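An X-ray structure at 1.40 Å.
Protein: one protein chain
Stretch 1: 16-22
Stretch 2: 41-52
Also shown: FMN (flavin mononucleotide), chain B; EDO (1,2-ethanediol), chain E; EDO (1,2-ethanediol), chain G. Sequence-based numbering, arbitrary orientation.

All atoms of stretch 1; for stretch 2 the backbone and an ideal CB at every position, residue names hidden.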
ATOM      1  N   ILE A  16      14.584  -3.577   3.760  1.00 14.24           N
ATOM      2  CA  ILE A  16      13.409  -3.026   3.082  1.00 13.43           C
ATOM      3  C   ILE A  16      12.315  -4.093   2.955  1.00 12.47           C
ATOM      4  O   ILE A  16      12.577  -5.220   2.523  1.00 14.51           O
ATOM      5  CB  ILE A  16      13.755  -2.496   1.662  1.00 13.51           C
ATOM      6  CG1 ILE A  16      14.843  -1.424   1.764  1.00 16.59           C
ATOM      7  CG2 ILE A  16      12.486  -2.004   0.930  1.00 14.04           C
ATOM      8  CD1 ILE A  16      15.251  -0.858   0.409  1.00 17.78           C
ATOM      9  N   LEU A  17      11.106  -3.718   3.366  1.00 11.87           N
ATOM     10  CA  LEU A  17       9.899  -4.475   3.109  1.00 11.77           C
ATOM     11  C   LEU A  17       9.005  -3.740   2.141  1.00 10.38           C
ATOM     12  O   LEU A  17       8.834  -2.511   2.248  1.00 11.18           O
ATOM     13  CB  LEU A  17       9.125  -4.677   4.406  1.00 12.47           C
ATOM     14  CG  LEU A  17       7.866  -5.540   4.347  1.00 12.38           C
ATOM     15  CD1 LEU A  17       8.215  -6.991   3.957  1.00 14.31           C
ATOM     16  CD2 LEU A  17       7.103  -5.457   5.661  1.00 14.04           C
ATOM     17  N   VAL A  18       8.474  -4.500   1.182  1.00 10.40           N
ATOM     18  CA  VAL A  18       7.450  -4.035   0.255  1.00 10.04           C
ATOM     19  C   VAL A  18       6.160  -4.762   0.634  1.00  9.52           C
ATOM     20  O   VAL A  18       5.970  -5.922   0.269  1.00 11.50           O
ATOM     21  CB  VAL A  18       7.863  -4.223  -1.230  1.00 10.94           C
ATOM     22  CG1 VAL A  18       6.783  -3.731  -2.175  1.00 12.14           C
ATOM     23  CG2 VAL A  18       9.235  -3.585  -1.533  1.00 11.78           C
ATOM     24  N   ALA A  19       5.320  -4.080   1.394  1.00 10.00           N
ATOM     25  CA  ALA A  19       4.004  -4.595   1.768  1.00  9.42           C
ATOM     26  C   ALA A  19       2.995  -4.094   0.750  1.00  9.54           C
ATOM     27  O   ALA A  19       3.079  -2.947   0.305  1.00 11.79           O
ATOM     28  CB  ALA A  19       3.629  -4.132   3.206  1.00 10.61           C
ATOM     29  N   TYR A  20       2.038  -4.940   0.375  1.00  8.89           N
ATOM     30  CA  TYR A  20       1.066  -4.515  -0.606  1.00  9.28           C
ATOM     31  C   TYR A  20      -0.222  -5.285  -0.521  1.00  9.35           C
ATOM     32  O   TYR A  20      -0.211  -6.482  -0.183  1.00 10.21           O
ATOM     33  CB  TYR A  20       1.642  -4.597  -2.042  1.00 10.48           C
ATOM     34  CG  TYR A  20       1.849  -6.017  -2.483  1.00  9.61           C
ATOM     35  CD1 TYR A  20       2.989  -6.739  -2.118  1.00 11.91           C
ATOM     36  CD2 TYR A  20       0.859  -6.679  -3.179  1.00 10.92           C
ATOM     37  CE1 TYR A  20       3.149  -8.065  -2.503  1.00 13.65           C
ATOM     38  CE2 TYR A  20       1.006  -7.983  -3.546  1.00 11.24           C
ATOM     39  CZ  TYR A  20       2.155  -8.678  -3.209  1.00 12.26           C
ATOM     40  OH  TYR A  20       2.300 -10.006  -3.588  1.00 16.22           O
ATOM     41  N   PHE A  21      -1.298  -4.594  -0.863  1.00  9.33           N
ATOM     42  CA  PHE A  21      -2.589  -5.214  -1.119  1.00  9.49           C
ATOM     43  C   PHE A  21      -2.860  -5.136  -2.622  1.00  9.94           C
ATOM     44  O   PHE A  21      -2.626  -4.108  -3.270  1.00  9.11           O
ATOM     45  CB  PHE A  21      -3.677  -4.455  -0.348  1.00 10.11           C
ATOM     46  CG  PHE A  21      -5.094  -4.836  -0.727  1.00  8.80           C
ATOM     47  CD1 PHE A  21      -5.549  -6.127  -0.570  1.00  9.07           C
ATOM     48  CD2 PHE A  21      -5.952  -3.894  -1.225  1.00 11.37           C
ATOM     49  CE1 PHE A  21      -6.822  -6.464  -0.934  1.00 10.54           C
ATOM     50  CE2 PHE A  21      -7.231  -4.228  -1.580  1.00 10.63           C
ATOM     51  CZ  PHE A  21      -7.665  -5.532  -1.436  1.00 10.69           C
ATOM     52  N   SER A  22      -3.346  -6.244  -3.174  1.00 10.44           N
ATOM     53  CA  SER A  22      -3.731  -6.301  -4.567  1.00 11.33           C
ATOM     54  C   SER A  22      -4.960  -7.181  -4.689  1.00 10.14           C
ATOM     55  O   SER A  22      -4.943  -8.340  -4.254  1.00 11.58           O
ATOM     56  CB  SER A  22      -2.598  -6.865  -5.396  1.00 12.63           C
ATOM     57  OG  SER A  22      -2.908  -6.847  -6.788  1.00 14.34           O
ATOM     58  N   UNK A  41      12.206  -7.559   0.606  1.00 13.98           N
ATOM     59  CA  UNK A  41      11.269  -8.646   0.856  1.00 12.94           C
ATOM     60  C   UNK A  41       9.888  -8.150   0.490  1.00 12.54           C
ATOM     61  O   UNK A  41       9.612  -6.983   0.683  1.00 15.02           O
ATOM     62  CB  UNK A  41      11.323  -9.120   2.310  1.00 12.94           C
ATOM     63  N   UNK A  42       9.024  -9.033  -0.011  1.00 11.81           N
ATOM     64  CA  UNK A  42       7.632  -8.694  -0.262  1.00 11.43           C
ATOM     65  C   UNK A  42       6.718  -9.367   0.753  1.00 12.64           C
ATOM     66  O   UNK A  42       6.944 -10.532   1.102  1.00 15.08           O
ATOM     67  CB  UNK A  42       7.232  -9.096  -1.683  1.00 11.43           C
ATOM     68  N   UNK A  43       5.696  -8.626   1.196  1.00 11.99           N
ATOM     69  CA  UNK A  43       4.674  -9.106   2.102  1.00 11.95           C
ATOM     70  C   UNK A  43       3.304  -8.802   1.475  1.00 11.13           C
ATOM     71  O   UNK A  43       2.828  -7.661   1.498  1.00 10.76           O
ATOM     72  CB  UNK A  43       4.816  -8.463   3.483  1.00 11.95           C
ATOM     73  N   UNK A  44       2.662  -9.832   0.888  1.00 11.45           N
ATOM     74  CA  UNK A  44       1.306  -9.658   0.442  1.00 10.60           C
ATOM     75  C   UNK A  44       0.366  -9.529   1.658  1.00 10.53           C
ATOM     76  O   UNK A  44       0.346 -10.385   2.560  1.00 13.25           O
ATOM     77  CB  UNK A  44       0.890 -10.825  -0.455  1.00 10.60           C
ATOM     78  N   UNK A  45      -0.402  -8.449   1.671  1.00 10.36           N
ATOM     79  CA  UNK A  45      -1.414  -8.206   2.700  1.00 10.84           C
ATOM     80  C   UNK A  45      -2.656  -8.965   2.241  1.00 11.32           C
ATOM     81  O   UNK A  45      -3.369  -8.487   1.349  1.00 13.05           O
ATOM     82  CB  UNK A  45      -1.694  -6.715   2.899  1.00 10.84           C
ATOM     83  N   UNK A  46      -2.867 -10.159   2.807  1.00 11.98           N
ATOM     84  CA  UNK A  46      -3.905 -11.055   2.339  1.00 12.13           C
ATOM     85  C   UNK A  46      -5.162 -10.888   3.175  1.00 10.91           C
ATOM     86  O   UNK A  46      -5.135 -11.057   4.396  1.00 12.96           O
ATOM     87  CB  UNK A  46      -3.423 -12.506   2.379  1.00 12.13           C
ATOM     88  N   UNK A  47      -6.270 -10.538   2.540  1.00 10.26           N
ATOM     89  CA  UNK A  47      -7.512 -10.496   3.287  1.00 10.53           C
ATOM     90  C   UNK A  47      -7.946 -11.863   3.817  1.00  9.95           C
ATOM     91  O   UNK A  47      -7.848 -12.869   3.123  1.00 11.47           O
ATOM     92  CB  UNK A  47      -8.617  -9.914   2.404  1.00 10.53           C
ATOM     93  N   UNK A  48      -8.458 -11.886   5.035  1.00  9.73           N
ATOM     94  CA  UNK A  48      -9.013 -13.093   5.596  1.00  9.45           C
ATOM     95  C   UNK A  48     -10.197 -13.615   4.763  1.00  9.24           C
ATOM     96  O   UNK A  48     -10.386 -14.828   4.652  1.00 12.67           O
ATOM     97  CB  UNK A  48      -9.448 -12.838   7.040  1.00  9.45           C
ATOM     98  N   UNK A  49     -10.967 -12.700   4.187  1.00  9.22           N
ATOM     99  CA  UNK A  49     -12.014 -13.040   3.243  1.00  9.79           C
ATOM    100  C   UNK A  49     -11.670 -12.405   1.910  1.00  9.33           C
ATOM    101  O   UNK A  49     -11.742 -11.175   1.759  1.00 10.82           O
ATOM    102  CB  UNK A  49     -13.387 -12.581   3.739  1.00  9.79           C
ATOM    103  N   UNK A  50     -11.266 -13.225   0.921  1.00  9.28           N
ATOM    104  CA  UNK A  50     -10.920 -12.679  -0.400  1.00  9.87           C
ATOM    105  C   UNK A  50     -12.001 -11.820  -1.048  1.00 10.00           C
ATOM    106  O   UNK A  50     -13.188 -12.061  -0.863  1.00 10.51           O
ATOM    107  CB  UNK A  50     -10.583 -13.833  -1.347  1.00  9.87           C
ATOM    108  N   UNK A  51     -11.565 -10.841  -1.851  1.00 10.96           N
ATOM    109  CA  UNK A  51     -12.457  -9.994  -2.608  1.00  9.40           C
ATOM    110  C   UNK A  51     -12.837 -10.656  -3.918  1.00 11.57           C
ATOM    111  O   UNK A  51     -11.968 -11.002  -4.727  1.00 14.15           O
ATOM    112  CB  UNK A  51     -11.814  -8.629  -2.864  1.00  9.40           C
ATOM    113  N   UNK A  52     -14.135 -10.815  -4.107  1.00 11.09           N
ATOM    114  CA  UNK A  52     -14.705 -11.317  -5.358  1.00 11.61           C
ATOM    115  C   UNK A  52     -14.908 -10.178  -6.367  1.00 12.89           C
ATOM    116  O   UNK A  52     -14.859  -8.997  -6.047  1.00 11.70           O
ATOM    117  CB  UNK A  52     -16.034 -12.025  -5.087  1.00 11.61           C
TER
HETATM  118  N1  FMN B 200      -8.961   3.956 -10.314  1.00 15.23           N
HETATM  119  C2  FMN B 200      -8.766   5.315 -10.295  1.00 17.34           C
HETATM  120  O2  FMN B 200      -8.009   5.820 -11.122  1.00 18.15           O
HETATM  121  N3  FMN B 200      -9.431   6.093  -9.357  1.00 15.62           N
HETATM  122  C4  FMN B 200     -10.331   5.566  -8.447  1.00 15.65           C
HETATM  123  O4  FMN B 200     -10.824   6.354  -7.618  1.00 14.84           O
HETATM  124  C4A FMN B 200     -10.560   4.181  -8.490  1.00 14.30           C
HETATM  125  N5  FMN B 200     -11.488   3.585  -7.608  1.00 14.03           N
HETATM  126  C5A FMN B 200     -11.645   2.194  -7.669  1.00 13.82           C
HETATM  127  C6  FMN B 200     -12.532   1.570  -6.780  1.00 15.11           C
HETATM  128  C7  FMN B 200     -12.701   0.209  -6.800  1.00 13.97           C
HETATM  129  C7M FMN B 200     -13.615  -0.450  -5.810  1.00 14.73           C
HETATM  130  C8  FMN B 200     -11.989  -0.577  -7.691  1.00 16.12           C
HETATM  131  C8M FMN B 200     -12.195  -2.074  -7.721  1.00 16.20           C
HETATM  132  C9  FMN B 200     -11.116   0.032  -8.583  1.00 16.65           C
HETATM  133  C9A FMN B 200     -10.914   1.426  -8.574  1.00 14.64           C
HETATM  134  N10 FMN B 200     -10.022   2.048  -9.462  1.00 14.40           N
HETATM  135  C10 FMN B 200      -9.846   3.409  -9.415  1.00 14.44           C
HETATM  136  C1' FMN B 200      -9.203   1.212 -10.412  1.00 14.96           C
HETATM  137  C2' FMN B 200      -8.011   0.590  -9.631  1.00 13.08           C
HETATM  138  O2' FMN B 200      -7.272   1.520  -8.876  1.00 12.85           O
HETATM  139  C3' FMN B 200      -6.983  -0.051 -10.584  1.00 13.21           C
HETATM  140  O3' FMN B 200      -7.662  -0.904 -11.559  1.00 16.46           O
HETATM  141  C4' FMN B 200      -5.832  -0.803  -9.850  1.00 11.99           C
HETATM  142  O4' FMN B 200      -4.785  -0.948 -10.779  1.00 15.04           O
HETATM  143  C5' FMN B 200      -6.314  -2.242  -9.423  1.00 14.86           C
HETATM  144  O5' FMN B 200      -5.213  -2.817  -8.768  1.00 13.78           O
HETATM  145  P   FMN B 200      -5.173  -4.355  -8.327  1.00 14.99           P
HETATM  146  O1P FMN B 200      -5.236  -5.145  -9.645  1.00 15.31           O
HETATM  147  O2P FMN B 200      -3.990  -4.572  -7.512  1.00 14.03           O
HETATM  148  O3P FMN B 200      -6.391  -4.686  -7.458  1.00 14.99           O
HETATM  149  C1  EDO E 203      -2.470 -10.915  -1.265  1.00 25.17           C
HETATM  150  O1  EDO E 203      -3.844 -11.329  -1.341  1.00 25.28           O
HETATM  151  C2  EDO E 203      -2.221  -9.448  -1.663  1.00 17.48           C
HETATM  152  O2  EDO E 203      -3.285  -8.582  -1.360  1.00 13.11           O
HETATM  153  C1  EDO G 205      -0.321 -10.899  -4.685  1.00 19.35           C
HETATM  154  O1  EDO G 205       0.656 -11.764  -4.105  1.00 31.96           O
HETATM  155  C2  EDO G 205      -1.262 -11.423  -5.785  1.00 31.49           C
HETATM  156  O2  EDO G 205      -0.712 -11.686  -7.115  1.00 27.38           O

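The backbone of 41 to 44 runs parallel to strand 16-20, with successive CB atoms alternating between the two faces of the sheet, so each position must be judged by the neighbours on its own face.

At position 41 the CB lies on the face that carries Leu17, 4.1 Å from Leu17 CD1. The backbone is already engaged: its N donates to Ile16 O (3.0 Å) and its O accepts from Val18 N (2.8 Å). Stretch 1 offers no charge here, so a polar or an apolar side chain would serve. Asp41 is the residue; its CB stays 4.0 Å from Leu17 CD1, its carboxylate makes no hydrogen bond or salt bridge to stretch 1, and OD2 is hydrogen-bonded elsewhere in the structure.

Position 42 turns to the other face, with Val18 and the Tyr20 ring nearby. These are apolar surfaces, favouring a branched or long aliphatic chain. Leu42 suits them: CD1 lies 3.8 Å from Val18 CB and CD2 lies 3.8 Å from Tyr20 CE1, so its two methyls meet different neighbours.

Position 43 donates from N to Val18 O (2.9 Å) and accepts at O from Tyr20 N (3.0 Å). Its CB is 3.7 Å from Leu17 CD1, and Ala19 on the same face is small, leaving room for something large, aliphatic or aromatic. It is Tyr43, with chi1 t; its CD2 comes 3.9 Å from Ala19 CB, which sits at the ring edge.

At 44, phi is -70° and the N makes no hydrogen bond to stretch 1, so proline is allowed among other residues; the ideal CB is 3.5 Å from Tyr20 OH. Pro44 places its CA over a face of the Tyr20 ring, 4.1 Å from the centroid, a CH-pi contact, and its CB 3.8 Å from Tyr20 CZ. Tyr20 OH is left free to bond O1 of the chain G ethanediol (2.5 Å, very short).

Position 45 needs a free N-H, since it donates to Tyr20 O (2.7 Å); this argues against proline. The CB points toward stretch 1, with Ala19 and Phe21 near, so an aliphatic residue fits. Ile45 sets CD1 4.2 Å from Ala19 CB and CB 4.4 Å from Phe21 CB. Its O accepts from O2 of the chain E ethanediol (2.7 Å), which in turn accepts from Ser22 N (3.0 Å).

Position 46 points away and sets few demands; it is Ala46. At 47, phi is -64° and the CB faces the Phe21 ring, suiting a compact apolar residue: Pro47, whose CG meets the ring edge 4.2 Å from Phe21 CE1.

Positions 48, 49 and 50 find nothing of stretch 1 near their CB atoms, so many residues would do; they are Ala48, Gln49 and Pro50. The CB of 51 points toward stretch 1 but lies 5.4 Å from Phe21 CZ, a gap for a long or aromatic side chain. Tyr51 bridges it, CE1 3.7 Å from Phe21 CZ, the rings oblique at 59°. Position 52, out of reach, is Thr52.

Stretch 2, residues 41-52: DLYPIAPAQPYT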
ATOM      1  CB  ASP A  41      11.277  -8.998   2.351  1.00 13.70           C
ATOM      2  CG  ASP A  41      12.562  -9.691   2.807  1.00 19.53           C
ATOM      3  OD1 ASP A  41      13.293 -10.239   1.958  1.00 20.68           O
ATOM      4  OD2 ASP A  41      12.827  -9.709   4.036  1.00 20.70           O
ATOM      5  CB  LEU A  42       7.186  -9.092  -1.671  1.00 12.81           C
ATOM      6  CG  LEU A  42       7.204  -7.980  -2.719  1.00 13.92           C
ATOM      7  CD1 LEU A  42       8.598  -7.519  -2.914  1.00 16.48           C
ATOM      8  CD2 LEU A  42       6.575  -8.470  -4.062  1.00 16.59           C
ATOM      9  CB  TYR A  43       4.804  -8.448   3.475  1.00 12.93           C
ATOM     10  CG  TYR A  43       3.601  -8.642   4.399  1.00 12.92           C
ATOM     11  CD1 TYR A  43       3.204  -9.903   4.819  1.00 13.81           C
ATOM     12  CD2 TYR A  43       2.900  -7.557   4.865  1.00 13.30           C
ATOM     13  CE1 TYR A  43       2.096 -10.066   5.661  1.00 15.25           C
ATOM     14  CE2 TYR A  43       1.801  -7.721   5.705  1.00 14.98           C
ATOM     15  CZ  TYR A  43       1.414  -8.963   6.086  1.00 12.86           C
ATOM     16  OH  TYR A  43       0.317  -9.088   6.944  1.00 16.55           O
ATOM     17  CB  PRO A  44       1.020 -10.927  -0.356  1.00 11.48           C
ATOM     18  CG  PRO A  44       2.394 -11.545  -0.657  1.00 13.42           C
ATOM     19  CD  PRO A  44       3.197 -11.168   0.556  1.00 12.55           C
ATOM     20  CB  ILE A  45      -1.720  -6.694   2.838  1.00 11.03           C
ATOM     21  CG1 ILE A  45      -0.446  -5.889   3.243  1.00 11.31           C
ATOM     22  CG2 ILE A  45      -2.856  -6.480   3.827  1.00 14.25           C
ATOM     23  CD1 ILE A  45      -0.571  -4.351   3.096  1.00 12.70           C
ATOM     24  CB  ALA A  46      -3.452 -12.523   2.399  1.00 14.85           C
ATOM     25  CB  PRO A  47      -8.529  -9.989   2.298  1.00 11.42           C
ATOM     26  CG  PRO A  47      -7.918 -10.054   1.003  1.00 18.26           C
ATOM     27  CD  PRO A  47      -6.448 -10.250   1.123  1.00 11.62           C
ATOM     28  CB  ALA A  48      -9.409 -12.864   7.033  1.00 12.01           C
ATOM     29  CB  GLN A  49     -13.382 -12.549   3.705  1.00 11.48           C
ATOM     30  CG  GLN A  49     -14.535 -12.979   2.754  1.00 12.03           C
ATOM     31  CD  GLN A  49     -15.890 -12.634   3.237  1.00 13.96           C
ATOM     32  OE1 GLN A  49     -16.720 -11.989   2.510  1.00 17.64           O
ATOM     33  NE2 GLN A  49     -16.180 -13.073   4.441  1.00 14.58           N
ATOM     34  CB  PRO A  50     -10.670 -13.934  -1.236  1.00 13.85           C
ATOM     35  CG  PRO A  50     -10.179 -14.934  -0.225  1.00 13.48           C
ATOM     36  CD  PRO A  50     -10.992 -14.662   1.001  1.00 10.72           C
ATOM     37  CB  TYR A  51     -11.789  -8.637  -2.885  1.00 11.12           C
ATOM     38  CG  TYR A  51     -11.664  -7.767  -1.660  1.00  9.97           C
ATOM     39  CD1 TYR A  51     -10.593  -7.897  -0.802  1.00 11.08           C
ATOM     40  CD2 TYR A  51     -12.609  -6.786  -1.392  1.00 10.94           C
ATOM     41  CE1 TYR A  51     -10.485  -7.098   0.328  1.00 11.00           C
ATOM     42  CE2 TYR A  51     -12.529  -5.992  -0.266  1.00  9.76           C
ATOM     43  CZ  TYR A  51     -11.442  -6.124   0.577  1.00  9.88           C
ATOM     44  OH  TYR A  51     -11.334  -5.356   1.725  1.00 10.81           O
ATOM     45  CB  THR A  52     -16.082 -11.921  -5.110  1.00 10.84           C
ATOM     46  OG1 THR A  52     -16.923 -10.859  -4.655  1.00 11.66           O
ATOM     47  CG2 THR A  52     -16.046 -13.080  -4.089  1.00 12.50           C
TER
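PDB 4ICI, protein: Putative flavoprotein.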